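Local coordinates for protein endo-beta-1,4-glucanase (cellulase B) (Bacillus halodurans, PDB 4V2X) that probably hydrolyses beta-1,4-glucosidic bonds of xyloglucan and mixed-linkage beta-glucans, joining a family 5 glycoside hydrolase barrel to an immunoglobulin-like module and a CBM46 module, at residues I396-G401 against A450-G455. Numbering follows the deposited sequence.
Sequences IYLKQG and AIASSG
L398 overlaps A452 methyl to methyl: its CD1 meets the CB of the alanine at 3.5 Å, and this single touch is all the apolar contact between the two segments. CG of L398 stands anti to its own carbonyl carbon, and the extended second torsion continues the chain outward to the alanine through CD1. The CA atoms of the pair are 8.2 Å apart, and the leucine side chain and the alanine methyl bridge that distance. Two residues on, where strand 395-399 has ended, the backbones come closer, with the CA atoms of Q400 and G455 5.7 Å apart. Here the contact turns polar. NE2 of Q400 donates a hydrogen bond to the backbone O of G455; the modelled 2.5 Å between these two atoms is shorter than usual for an amide donor, so the exact length is doubtful. The angle at the hydrogen is 150°, and the donor lies 18° off the carbonyl plane. Q400 reaches this oxygen with CG anti to the backbone N (chi1 -166°) and the chain extended beyond it. G455 closes a type I turn that begins at A452, with its N bonded back to A452 O at 3.3 Å; its positive phi is a conformation that favours glycine. Thus A452 and G455, the two ends of one turn, receive L398 and Q400, two residues apart along the chain. In the immunoglobulin-like module, strand 395-399 is an outer strand of a mixed sheet, pairing in parallel with strand 473-480 through backbone bonds such as those of L398 with N478 and Y480. Helix 445-452 lies against this sheet, I451 and A452 touching strand 458-467, and the turn from A452 to G455 meets the end of strand 395-399.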
ATOM      1  N   ILE A 396     -22.245 -31.260 -38.067  1.00 12.19           N
ATOM      2  CA  ILE A 396     -21.698 -32.092 -39.131  1.00 13.29           C
ATOM      3  C   ILE A 396     -22.233 -31.517 -40.438  1.00 13.34           C
ATOM      4  O   ILE A 396     -23.450 -31.485 -40.643  1.00 13.25           O
ATOM      5  CB  ILE A 396     -22.141 -33.560 -38.978  1.00 13.91           C
ATOM      6  CG1 ILE A 396     -21.549 -34.165 -37.702  1.00 14.85           C
ATOM      7  CG2 ILE A 396     -21.731 -34.374 -40.206  1.00 14.83           C
ATOM      8  CD1 ILE A 396     -22.157 -35.496 -37.313  1.00 15.35           C
ATOM      9  N   TYR A 397     -21.331 -31.035 -41.287  1.00 13.22           N
ATOM     10  CA  TYR A 397     -21.718 -30.410 -42.548  1.00 14.13           C
ATOM     11  C   TYR A 397     -21.671 -31.409 -43.698  1.00 15.35           C
ATOM     12  O   TYR A 397     -20.729 -32.195 -43.809  1.00 15.71           O
ATOM     13  CB  TYR A 397     -20.820 -29.230 -42.864  1.00 14.55           C
ATOM     14  CG  TYR A 397     -21.263 -27.930 -42.250  1.00 14.72           C
ATOM     15  CD1 TYR A 397     -22.280 -27.180 -42.825  1.00 15.74           C
ATOM     16  CD2 TYR A 397     -20.642 -27.426 -41.115  1.00 15.05           C
ATOM     17  CE1 TYR A 397     -22.683 -25.972 -42.275  1.00 16.06           C
ATOM     18  CE2 TYR A 397     -21.038 -26.220 -40.555  1.00 15.73           C
ATOM     19  CZ  TYR A 397     -22.054 -25.498 -41.138  1.00 16.21           C
ATOM     20  OH  TYR A 397     -22.448 -24.298 -40.602  1.00 17.51           O
ATOM     21  N   LEU A 398     -22.693 -31.351 -44.548  1.00 15.79           N
ATOM     22  CA  LEU A 398     -22.777 -32.168 -45.753  1.00 16.00           C
ATOM     23  C   LEU A 398     -22.915 -31.261 -46.970  1.00 15.72           C
ATOM     24  O   LEU A 398     -23.837 -30.457 -47.035  1.00 16.10           O
ATOM     25  CB  LEU A 398     -23.995 -33.081 -45.662  1.00 15.89           C
ATOM     26  CG  LEU A 398     -24.103 -33.944 -44.402  1.00 17.00           C
ATOM     27  CD1 LEU A 398     -25.447 -34.642 -44.353  1.00 17.74           C
ATOM     28  CD2 LEU A 398     -22.963 -34.945 -44.350  1.00 17.78           C
ATOM     29  N   LYS A 399     -22.010 -31.402 -47.938  1.00 16.24           N
ATOM     30  CA  LYS A 399     -22.058 -30.587 -49.153  1.00 18.15           C
ATOM     31  C   LYS A 399     -23.183 -31.100 -50.053  1.00 18.46           C
ATOM     32  O   LYS A 399     -23.177 -32.261 -50.466  1.00 18.09           O
ATOM     33  CB  LYS A 399     -20.716 -30.640 -49.887  1.00 20.61           C
ATOM     34  CG  LYS A 399     -20.646 -29.794 -51.156  1.00 25.30           C
ATOM     35  CD  LYS A 399     -20.232 -28.358 -50.887  1.00 30.95           C
ATOM     36  CE  LYS A 399     -19.822 -27.656 -52.170  1.00 36.04           C
ATOM     37  NZ  LYS A 399     -18.551 -28.184 -52.744  1.00 39.01           N
ATOM     38  N   GLN A 400     -24.152 -30.237 -50.348  1.00 19.63           N
ATOM     39  CA  GLN A 400     -25.274 -30.611 -51.197  1.00 21.14           C
ATOM     40  C   GLN A 400     -24.739 -31.044 -52.553  1.00 23.23           C
ATOM     41  O   GLN A 400     -23.864 -30.387 -53.120  1.00 23.41           O
ATOM     42  CB  GLN A 400     -26.235 -29.436 -51.366  1.00 22.05           C
ATOM     43  CG  GLN A 400     -27.593 -29.805 -51.947  1.00 22.97           C
ATOM     44  CD  GLN A 400     -28.354 -28.582 -52.414  1.00 24.11           C
ATOM     45  OE1 GLN A 400     -27.819 -27.767 -53.155  1.00 24.70           O
ATOM     46  NE2 GLN A 400     -29.598 -28.439 -51.974  1.00 26.59           N
ATOM     47  N   GLY A 401     -25.242 -32.164 -53.059  1.00 26.88           N
ATOM     48  CA  GLY A 401     -24.783 -32.693 -54.335  1.00 28.22           C
ATOM     49  C   GLY A 401     -23.694 -33.749 -54.245  1.00 29.87           C
ATOM     50  O   GLY A 401     -23.511 -34.521 -55.191  1.00 31.25           O
ATOM     51  N   ALA A 450     -30.176 -40.670 -44.054  1.00 22.14           N
ATOM     52  CA  ALA A 450     -31.551 -40.698 -43.541  1.00 23.52           C
ATOM     53  C   ALA A 450     -31.995 -39.337 -43.003  1.00 24.30           C
ATOM     54  O   ALA A 450     -33.138 -38.922 -43.206  1.00 24.25           O
ATOM     55  CB  ALA A 450     -31.705 -41.766 -42.476  1.00 23.93           C
ATOM     56  N   ILE A 451     -31.086 -38.638 -42.328  1.00 22.12           N
ATOM     57  CA  ILE A 451     -31.388 -37.316 -41.792  1.00 22.07           C
ATOM     58  C   ILE A 451     -31.456 -36.267 -42.895  1.00 22.48           C
ATOM     59  O   ILE A 451     -32.338 -35.410 -42.879  1.00 22.54           O
ATOM     60  CB  ILE A 451     -30.329 -36.878 -40.750  1.00 21.06           C
ATOM     61  CG1 ILE A 451     -30.383 -37.791 -39.525  1.00 20.48           C
ATOM     62  CG2 ILE A 451     -30.539 -35.422 -40.341  1.00 21.03           C
ATOM     63  CD1 ILE A 451     -29.192 -37.662 -38.592  1.00 20.30           C
ATOM     64  N   ALA A 452     -30.534 -36.348 -43.854  1.00 24.13           N
ATOM     65  CA  ALA A 452     -30.287 -35.252 -44.790  1.00 27.36           C
ATOM     66  C   ALA A 452     -30.270 -35.623 -46.282  1.00 30.44           C
ATOM     67  O   ALA A 452     -29.680 -34.891 -47.072  1.00 32.29           O
ATOM     68  CB  ALA A 452     -28.965 -34.597 -44.426  1.00 27.81           C
ATOM     69  N   SER A 453     -30.904 -36.725 -46.689  1.00 37.57           N
ATOM     70  CA  SER A 453     -30.917 -37.093 -48.124  1.00 40.23           C
ATOM     71  C   SER A 453     -31.704 -36.089 -48.975  1.00 42.23           C
ATOM     72  O   SER A 453     -31.432 -35.941 -50.170  1.00 42.58           O
ATOM     73  CB  SER A 453     -31.474 -38.503 -48.352  1.00 41.09           C
ATOM     74  OG  SER A 453     -32.687 -38.699 -47.645  1.00 43.46           O
ATOM     75  N   SER A 454     -32.672 -35.406 -48.359  1.00 41.75           N
ATOM     76  CA  SER A 454     -33.469 -34.381 -49.044  1.00 42.41           C
ATOM     77  C   SER A 454     -32.620 -33.250 -49.637  1.00 41.58           C
ATOM     78  O   SER A 454     -33.015 -32.620 -50.622  1.00 39.39           O
ATOM     79  CB  SER A 454     -34.507 -33.782 -48.088  1.00 43.56           C
ATOM     80  OG  SER A 454     -33.892 -32.930 -47.137  1.00 45.14           O
ATOM     81  N   GLY A 455     -31.468 -32.979 -49.024  1.00 39.15           N
ATOM     82  CA  GLY A 455     -30.573 -31.925 -49.496  1.00 37.69           C
ATOM     83  C   GLY A 455     -31.109 -30.514 -49.313  1.00 36.77           C
ATOM     84  O   GLY A 455     -30.591 -29.573 -49.922  1.00 38.50           O
TER